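Local coordinates for protein D,D-dipeptidase/D,D-carboxypeptidase (Enterococcus faecalis, PDB 4MUQ) that probably hydrolyses D-Ala-D-Ala dipeptides as a zinc-dependent D,D-peptidase of the M15B subfamily, an activity linked to vancomycin resistance, at residues V54-I58 with A142-F148; G173-S177 with V246-W250. All coordinates share one frame; numbering follows the deposited sequence.

In the fold
The two contacts follow one another along the chain and lie about 14 Å apart, centre to centre. Contact 1 belongs to the zinc-binding Hedgehog/DD-peptidase fold, where helix 49-62 packs on the turn leading into strand 148-150; its side chains meet by apolar packing alone, and it runs from the buried Phe148 out to the exposed Leu57. Contact 2 is the more buried, joining the start of helix 176-183 to strand 244-250 of a second antiparallel sheet, and here a histidine-threonine hydrogen bond accompanies the packing. The segments 142-148 and 173-177 also touch each other: Ser177 OG and Pro144 O, 2.7 Å apart, probably form a hydrogen bond.

Contact 1 (V54-I58 with A142-F148); sequences VLQLI and AAPDYGF
With chi1 at -57°, Ile58 sets CG1 anti to its own carbonyl carbon, and chi2 of 167° extends CD1 outward, so that this branch enters the angle between Tyr146 and Phe148. Tyr146 has a similar first torsion, and the two side chains run antiparallel to each other. Ile58 CG1 comes within 3.7 Å of Tyr146 CG at an oblique angle to the ring. One atom further out, Ile58 CD1 lies 3.7 Å from Phe148 CD2, while the other branch, CG2, meets the methyl of Ala142. One turn earlier on the helix, Val54 directs CG1 at the edge of the Phe148 ring, 3.8 Å from CE2. The same methyl also packs against Tyr146 CB and presses on the backbone, 3.3 Å from Tyr146 O. Leu55 lies across Phe148, roughly perpendicular to it, its CD1 near CE2, and at the exposed end Leu57 CB approaches Tyr146 CE1.

The turn that presents the two rings is pinned by a shared acceptor. Ala143 O receives both Tyr146 N (2.9 Å) and Phe148 N (3.1 Å), which arrive from opposite faces of the carbonyl plane. Between them Gly147 takes a positive phi of 116°, a backbone conformation that glycine adopts readily.

This is packing of a helix against the connection from helix 134-142 to strand 148-150. Phe148 continues inward to Ile114 of strand 113-118 and meets Tyr171 of strand 168-171 edge-to-face; its side chain is about 8 Å from that of the zinc ligand His168. Leu55 and Ile58 also pack on Phe139, so helix 49-62 touches helix 134-142 directly as well as the turn that follows it.

Contact 2 (G173-S177 with V246-W250); sequences GYPHS and VVTIW. With PE3 (3,6,9,12,15,18,21,24,27,30,33,36,39-tridecaoxahentetracontane-1,41-diol), chain I.
His176 NE2 and Thr248 OG1 form a 2.9 Å hydrogen bond that ties the first turn of helix 176-183 to strand 244-250, an inner strand of a four-stranded antiparallel sheet. The hydroxyl lies in the imidazole plane, at the ring edge, and either partner could be the donor. Thr248 chi1 of -57° turns OG1 to the imidazole and leaves CG2, anti to the backbone N, facing Pro175 CD. Beside the bond Val246 CG1 packs obliquely on His176 CE1. Toward the more exposed end the Trp250 side chain stands nearly perpendicular to that of Tyr174: its CH2 reaches the edge of the phenol ring, 3.8 Å from CD2, while Tyr174 O sits 3.5 Å from Trp250 CZ2.

Behind this first shell, the cis peptide bond before Pro175 turns the chain into the helix, with Pro175 at the N-cap position. Its ring sits between its neighbours' rings, CB over a face of Tyr174 and CD over a face of His176, both toward the rim. The imidazole is gripped at both nitrogens, since ND1 bonds to Tyr190 OH. Trp250 NE1 hydrogen-bonds to Gln236 OE1 on the adjacent strand 234-239, which steadies the indole. Over one indole face lies a polyethylene glycol fragment, its C42 3.9 Å from Trp250 CZ2.

Contact 1 (V54-I58 with A142-F148)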
ATOM      1  N   VAL A  54     -11.382   3.486   4.041  1.00 14.46           N
ATOM      2  CA  VAL A  54     -11.314   2.034   4.066  1.00 15.06           C
ATOM      3  C   VAL A  54     -10.965   1.523   5.465  1.00 15.27           C
ATOM      4  O   VAL A  54     -11.541   0.540   5.947  1.00 14.56           O
ATOM      5  CB  VAL A  54     -10.299   1.525   3.020  1.00 15.83           C
ATOM      6  CG1 VAL A  54      -9.944   0.074   3.268  1.00 26.81           C
ATOM      7  CG2 VAL A  54     -10.863   1.702   1.615  1.00 18.90           C
ATOM      8  N   LEU A  55     -10.037   2.214   6.127  1.00 14.57           N
ATOM      9  CA  LEU A  55      -9.639   1.834   7.473  1.00 15.40           C
ATOM     10  C   LEU A  55     -10.859   1.859   8.387  1.00 15.47           C
ATOM     11  O   LEU A  55     -11.078   0.927   9.157  1.00 15.93           O
ATOM     12  CB  LEU A  55      -8.568   2.791   7.999  1.00 15.79           C
ATOM     13  CG  LEU A  55      -7.765   2.279   9.190  1.00 28.16           C
ATOM     14  CD1 LEU A  55      -6.957   1.052   8.781  1.00 27.38           C
ATOM     15  CD2 LEU A  55      -6.860   3.382   9.730  1.00 28.97           C
ATOM     16  N   GLN A  56     -11.671   2.909   8.289  1.00 15.03           N
ATOM     17  CA  GLN A  56     -12.889   2.980   9.086  1.00 17.85           C
ATOM     18  C   GLN A  56     -13.830   1.811   8.799  1.00 17.53           C
ATOM     19  O   GLN A  56     -14.430   1.257   9.724  1.00 18.52           O
ATOM     20  CB  GLN A  56     -13.616   4.314   8.877  1.00 18.37           C
ATOM     21  CG  GLN A  56     -12.886   5.513   9.473  1.00 17.60           C
ATOM     22  CD  GLN A  56     -12.749   5.422  10.984  1.00 21.35           C
ATOM     23  OE1 GLN A  56     -13.607   4.853  11.667  1.00 21.55           O
ATOM     24  NE2 GLN A  56     -11.669   5.983  11.513  1.00 21.08           N
ATOM     25  N   LEU A  57     -13.966   1.432   7.529  1.00 16.61           N
ATOM     26  CA  LEU A  57     -14.796   0.283   7.175  1.00 17.77           C
ATOM     27  C   LEU A  57     -14.304  -1.004   7.848  1.00 18.49           C
ATOM     28  O   LEU A  57     -15.109  -1.803   8.328  1.00 18.55           O
ATOM     29  CB  LEU A  57     -14.849   0.094   5.652  1.00 19.46           C
ATOM     30  CG  LEU A  57     -15.595   1.139   4.824  1.00 21.03           C
ATOM     31  CD1 LEU A  57     -15.440   0.840   3.343  1.00 22.15           C
ATOM     32  CD2 LEU A  57     -17.070   1.179   5.194  1.00 26.00           C
ATOM     33  N   ILE A  58     -12.991  -1.211   7.886  1.00 17.98           N
ATOM     34  CA  ILE A  58     -12.464  -2.421   8.513  1.00 18.46           C
ATOM     35  C   ILE A  58     -12.711  -2.408  10.020  1.00 17.96           C
ATOM     36  O   ILE A  58     -13.132  -3.416  10.587  1.00 18.86           O
ATOM     37  CB  ILE A  58     -10.962  -2.624   8.234  1.00 16.83           C
ATOM     38  CG1 ILE A  58     -10.683  -2.666   6.733  1.00 18.55           C
ATOM     39  CG2 ILE A  58     -10.494  -3.925   8.842  1.00 19.99           C
ATOM     40  CD1 ILE A  58      -9.205  -2.554   6.388  1.00 19.59           C
ATOM     41  N   ALA A 142      -9.011  -9.584   7.962  1.00 18.57           N
ATOM     42  CA  ALA A 142     -10.019  -8.862   7.171  1.00 17.60           C
ATOM     43  C   ALA A 142      -9.399  -7.922   6.132  1.00 17.24           C
ATOM     44  O   ALA A 142      -9.990  -7.657   5.079  1.00 18.07           O
ATOM     45  CB  ALA A 142     -10.940  -8.083   8.076  1.00 19.04           C
ATOM     46  N   ALA A 143      -8.210  -7.420   6.430  1.00 14.06           N
ATOM     47  CA  ALA A 143      -7.580  -6.377   5.632  1.00 14.50           C
ATOM     48  C   ALA A 143      -7.555  -6.619   4.111  1.00 17.01           C
ATOM     49  O   ALA A 143      -7.893  -5.706   3.343  1.00 14.44           O
ATOM     50  CB  ALA A 143      -6.174  -6.081   6.167  1.00 16.05           C
ATOM     51  N   PRO A 144      -7.176  -7.836   3.665  1.00 14.11           N
ATOM     52  CA  PRO A 144      -7.070  -8.017   2.206  1.00 14.60           C
ATOM     53  C   PRO A 144      -8.413  -7.966   1.473  1.00 18.01           C
ATOM     54  O   PRO A 144      -8.433  -7.724   0.259  1.00 16.04           O
ATOM     55  CB  PRO A 144      -6.423  -9.399   2.072  1.00 16.79           C
ATOM     56  CG  PRO A 144      -5.664  -9.579   3.366  1.00 18.58           C
ATOM     57  CD  PRO A 144      -6.582  -8.977   4.391  1.00 15.05           C
ATOM     58  N   ASP A 145      -9.515  -8.166   2.191  1.00 16.58           N
ATOM     59  CA  ASP A 145     -10.835  -8.015   1.598  1.00 16.19           C
ATOM     60  C   ASP A 145     -11.173  -6.552   1.306  1.00 19.08           C
ATOM     61  O   ASP A 145     -12.131  -6.268   0.585  1.00 19.92           O
ATOM     62  CB  ASP A 145     -11.910  -8.633   2.496  1.00 20.36           C
ATOM     63  CG  ASP A 145     -11.836 -10.148   2.546  1.00 28.09           C
ATOM     64  OD1 ASP A 145     -11.391 -10.763   1.553  1.00 25.56           O
ATOM     65  OD2 ASP A 145     -12.232 -10.723   3.583  1.00 31.13           O
ATOM     66  N   TYR A 146     -10.389  -5.629   1.869  1.00 16.26           N
ATOM     67  CA  TYR A 146     -10.696  -4.203   1.770  1.00 15.84           C
ATOM     68  C   TYR A 146      -9.618  -3.384   1.077  1.00 15.19           C
ATOM     69  O   TYR A 146      -9.790  -2.181   0.875  1.00 19.32           O
ATOM     70  CB  TYR A 146     -10.987  -3.610   3.155  1.00 15.67           C
ATOM     71  CG  TYR A 146     -12.289  -4.094   3.748  1.00 19.13           C
ATOM     72  CD1 TYR A 146     -13.447  -3.337   3.625  1.00 22.60           C
ATOM     73  CD2 TYR A 146     -12.364  -5.310   4.418  1.00 17.62           C
ATOM     74  CE1 TYR A 146     -14.646  -3.774   4.155  1.00 26.52           C
ATOM     75  CE2 TYR A 146     -13.557  -5.758   4.949  1.00 20.69           C
ATOM     76  CZ  TYR A 146     -14.693  -4.987   4.818  1.00 25.81           C
ATOM     77  OH  TYR A 146     -15.886  -5.429   5.347  1.00 27.84           O
ATOM     78  N   GLY A 147      -8.511  -4.012   0.703  1.00 12.19           N
ATOM     79  CA  GLY A 147      -7.477  -3.283   0.003  1.00 12.03           C
ATOM     80  C   GLY A 147      -6.139  -3.167   0.713  1.00 10.65           C
ATOM     81  O   GLY A 147      -5.201  -2.588   0.162  1.00 10.81           O
ATOM     82  N   PHE A 148      -6.051  -3.693   1.933  1.00 11.56           N
ATOM     83  CA  PHE A 148      -4.814  -3.616   2.716  1.00 10.96           C
ATOM     84  C   PHE A 148      -4.048  -4.939   2.750  1.00 11.69           C
ATOM     85  O   PHE A 148      -4.647  -6.024   2.672  1.00 13.52           O
ATOM     86  CB  PHE A 148      -5.125  -3.203   4.165  1.00 11.32           C
ATOM     87  CG  PHE A 148      -5.187  -1.711   4.402  1.00 12.48           C
ATOM     88  CD1 PHE A 148      -4.017  -0.979   4.609  1.00 11.90           C
ATOM     89  CD2 PHE A 148      -6.409  -1.050   4.464  1.00 17.30           C
ATOM     90  CE1 PHE A 148      -4.069   0.376   4.858  1.00 13.72           C
ATOM     91  CE2 PHE A 148      -6.463   0.318   4.716  1.00 17.98           C
ATOM     92  CZ  PHE A 148      -5.284   1.022   4.914  1.00 15.97           C
TER

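Contact 2 (G173-S177 with V246-W250)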
ATOM      1  N   GLY A 173      -5.297  -1.386  -2.607  1.00 11.89           N
ATOM      2  CA  GLY A 173      -6.603  -1.431  -3.233  1.00 12.32           C
ATOM      3  C   GLY A 173      -7.078  -2.841  -3.534  1.00 12.65           C
ATOM      4  O   GLY A 173      -6.277  -3.751  -3.759  1.00 14.24           O
ATOM      5  N   TYR A 174      -8.390  -3.015  -3.520  1.00 16.82           N
ATOM      6  CA  TYR A 174      -9.014  -4.266  -3.925  1.00 15.14           C
ATOM      7  C   TYR A 174      -9.099  -4.266  -5.453  1.00 20.78           C
ATOM      8  O   TYR A 174      -9.370  -3.230  -6.056  1.00 21.89           O
ATOM      9  CB  TYR A 174     -10.412  -4.323  -3.315  1.00 18.08           C
ATOM     10  CG  TYR A 174     -11.143  -5.627  -3.492  1.00 20.02           C
ATOM     11  CD1 TYR A 174     -10.950  -6.682  -2.598  1.00 21.58           C
ATOM     12  CD2 TYR A 174     -12.042  -5.804  -4.533  1.00 22.71           C
ATOM     13  CE1 TYR A 174     -11.623  -7.877  -2.751  1.00 24.44           C
ATOM     14  CE2 TYR A 174     -12.725  -7.003  -4.692  1.00 22.45           C
ATOM     15  CZ  TYR A 174     -12.507  -8.030  -3.796  1.00 23.35           C
ATOM     16  OH  TYR A 174     -13.182  -9.222  -3.947  1.00 29.60           O
ATOM     17  N   PRO A 175      -8.904  -5.432  -6.100  1.00 16.65           N
ATOM     18  CA  PRO A 175      -8.692  -6.778  -5.550  1.00 14.79           C
ATOM     19  C   PRO A 175      -7.220  -7.154  -5.417  1.00 14.77           C
ATOM     20  O   PRO A 175      -6.918  -8.307  -5.074  1.00 15.02           O
ATOM     21  CB  PRO A 175      -9.345  -7.668  -6.609  1.00 15.95           C
ATOM     22  CG  PRO A 175      -9.029  -6.950  -7.895  1.00 19.50           C
ATOM     23  CD  PRO A 175      -9.081  -5.466  -7.565  1.00 20.77           C
ATOM     24  N   HIS A 176      -6.315  -6.218  -5.679  1.00 11.87           N
ATOM     25  CA  HIS A 176      -4.891  -6.513  -5.610  1.00 12.05           C
ATOM     26  C   HIS A 176      -4.494  -7.131  -4.284  1.00 12.77           C
ATOM     27  O   HIS A 176      -3.739  -8.097  -4.253  1.00 13.80           O
ATOM     28  CB  HIS A 176      -4.077  -5.250  -5.891  1.00 10.68           C
ATOM     29  CG  HIS A 176      -4.539  -4.544  -7.121  1.00 10.95           C
ATOM     30  ND1 HIS A 176      -4.244  -4.989  -8.395  1.00 13.39           N
ATOM     31  CD2 HIS A 176      -5.355  -3.477  -7.271  1.00 12.31           C
ATOM     32  CE1 HIS A 176      -4.835  -4.202  -9.275  1.00 16.29           C
ATOM     33  NE2 HIS A 176      -5.520  -3.281  -8.619  1.00 14.32           N
ATOM     34  N   SER A 177      -5.011  -6.581  -3.186  1.00 12.58           N
ATOM     35  CA  SER A 177      -4.685  -7.105  -1.862  1.00 11.54           C
ATOM     36  C   SER A 177      -5.131  -8.551  -1.684  1.00 13.54           C
ATOM     37  O   SER A 177      -4.463  -9.340  -1.002  1.00 15.22           O
ATOM     38  CB  SER A 177      -5.302  -6.221  -0.777  1.00 14.46           C
ATOM     39  OG  SER A 177      -6.690  -6.095  -0.967  1.00 13.81           O
ATOM     40  N   VAL A 246      -0.386  -0.317 -14.072  1.00 16.12           N
ATOM     41  CA  VAL A 246      -1.324  -1.399 -13.837  1.00 13.57           C
ATOM     42  C   VAL A 246      -2.739  -0.850 -13.986  1.00 15.34           C
ATOM     43  O   VAL A 246      -3.106   0.146 -13.343  1.00 15.84           O
ATOM     44  CB  VAL A 246      -1.137  -2.010 -12.445  1.00 14.12           C
ATOM     45  CG1 VAL A 246      -2.179  -3.096 -12.195  1.00 16.88           C
ATOM     46  CG2 VAL A 246       0.258  -2.586 -12.330  1.00 18.56           C
ATOM     47  N   VAL A 247      -3.521  -1.499 -14.836  1.00 14.93           N
ATOM     48  CA  VAL A 247      -4.877  -1.074 -15.146  1.00 16.90           C
ATOM     49  C   VAL A 247      -5.868  -2.069 -14.554  1.00 16.97           C
ATOM     50  O   VAL A 247      -5.729  -3.285 -14.753  1.00 18.82           O
ATOM     51  CB  VAL A 247      -5.093  -0.986 -16.680  1.00 18.17           C
ATOM     52  CG1 VAL A 247      -6.503  -0.524 -16.999  1.00 19.67           C
ATOM     53  CG2 VAL A 247      -4.053  -0.055 -17.298  1.00 22.17           C
ATOM     54  N   THR A 248      -6.869  -1.551 -13.841  1.00 16.59           N
ATOM     55  CA  THR A 248      -7.898  -2.371 -13.215  1.00 15.95           C
ATOM     56  C   THR A 248      -9.248  -1.984 -13.799  1.00 18.92           C
ATOM     57  O   THR A 248      -9.658  -0.827 -13.715  1.00 19.81           O
ATOM     58  CB  THR A 248      -7.911  -2.177 -11.671  1.00 14.75           C
ATOM     59  OG1 THR A 248      -6.613  -2.478 -11.145  1.00 14.81           O
ATOM     60  CG2 THR A 248      -8.926  -3.096 -11.021  1.00 16.76           C
ATOM     61  N   ILE A 249      -9.930  -2.950 -14.410  1.00 20.03           N
ATOM     62  CA  ILE A 249     -11.201  -2.702 -15.078  1.00 22.90           C
ATOM     63  C   ILE A 249     -12.303  -3.492 -14.391  1.00 24.19           C
ATOM     64  O   ILE A 249     -12.195  -4.705 -14.239  1.00 25.51           O
ATOM     65  CB  ILE A 249     -11.153  -3.156 -16.551  1.00 24.52           C
ATOM     66  CG1 ILE A 249      -9.975  -2.516 -17.292  1.00 37.15           C
ATOM     67  CG2 ILE A 249     -12.481  -2.867 -17.244  1.00 40.95           C
ATOM     68  CD1 ILE A 249     -10.041  -1.022 -17.349  1.00 36.50           C
ATOM     69  N   TRP A 250     -13.358  -2.801 -13.975  1.00 25.91           N
ATOM     70  CA  TRP A 250     -14.488  -3.442 -13.329  1.00 28.50           C
ATOM     71  C   TRP A 250     -15.572  -3.658 -14.385  1.00 33.44           C
ATOM     72  O   TRP A 250     -16.078  -2.706 -14.989  1.00 36.22           O
ATOM     73  CB  TRP A 250     -14.974  -2.597 -12.143  1.00 31.86           C
ATOM     74  CG  TRP A 250     -13.870  -2.309 -11.129  1.00 31.62           C
ATOM     75  CD1 TRP A 250     -12.708  -1.611 -11.348  1.00 29.86           C
ATOM     76  CD2 TRP A 250     -13.836  -2.711  -9.752  1.00 31.63           C
ATOM     77  NE1 TRP A 250     -11.958  -1.560 -10.195  1.00 33.31           N
ATOM     78  CE2 TRP A 250     -12.628  -2.226  -9.202  1.00 34.21           C
ATOM     79  CE3 TRP A 250     -14.712  -3.430  -8.930  1.00 34.93           C
ATOM     80  CZ2 TRP A 250     -12.275  -2.442  -7.867  1.00 35.45           C
ATOM     81  CZ3 TRP A 250     -14.361  -3.643  -7.607  1.00 41.20           C
ATOM     82  CH2 TRP A 250     -13.153  -3.152  -7.089  1.00 34.16           C
TER
HETATM   83  O43 PE3 I 308     -16.021   0.799  -7.727  1.00 53.41           O
HETATM   84  C42 PE3 I 308     -14.751   0.443  -7.169  1.00 53.02           C
HETATM   85  C41 PE3 I 308     -13.839   1.672  -7.072  1.00 52.98           C
HETATM   86  O40 PE3 I 308     -13.602   2.257  -8.373  1.00 53.24           O
HETATM   87  C39 PE3 I 308     -12.733   3.405  -8.237  1.00 53.10           C
HETATM   88  C38 PE3 I 308     -12.427   4.090  -9.574  1.00 53.02           C
HETATM   89  O37 PE3 I 308     -13.624   4.570 -10.211  1.00 53.43           O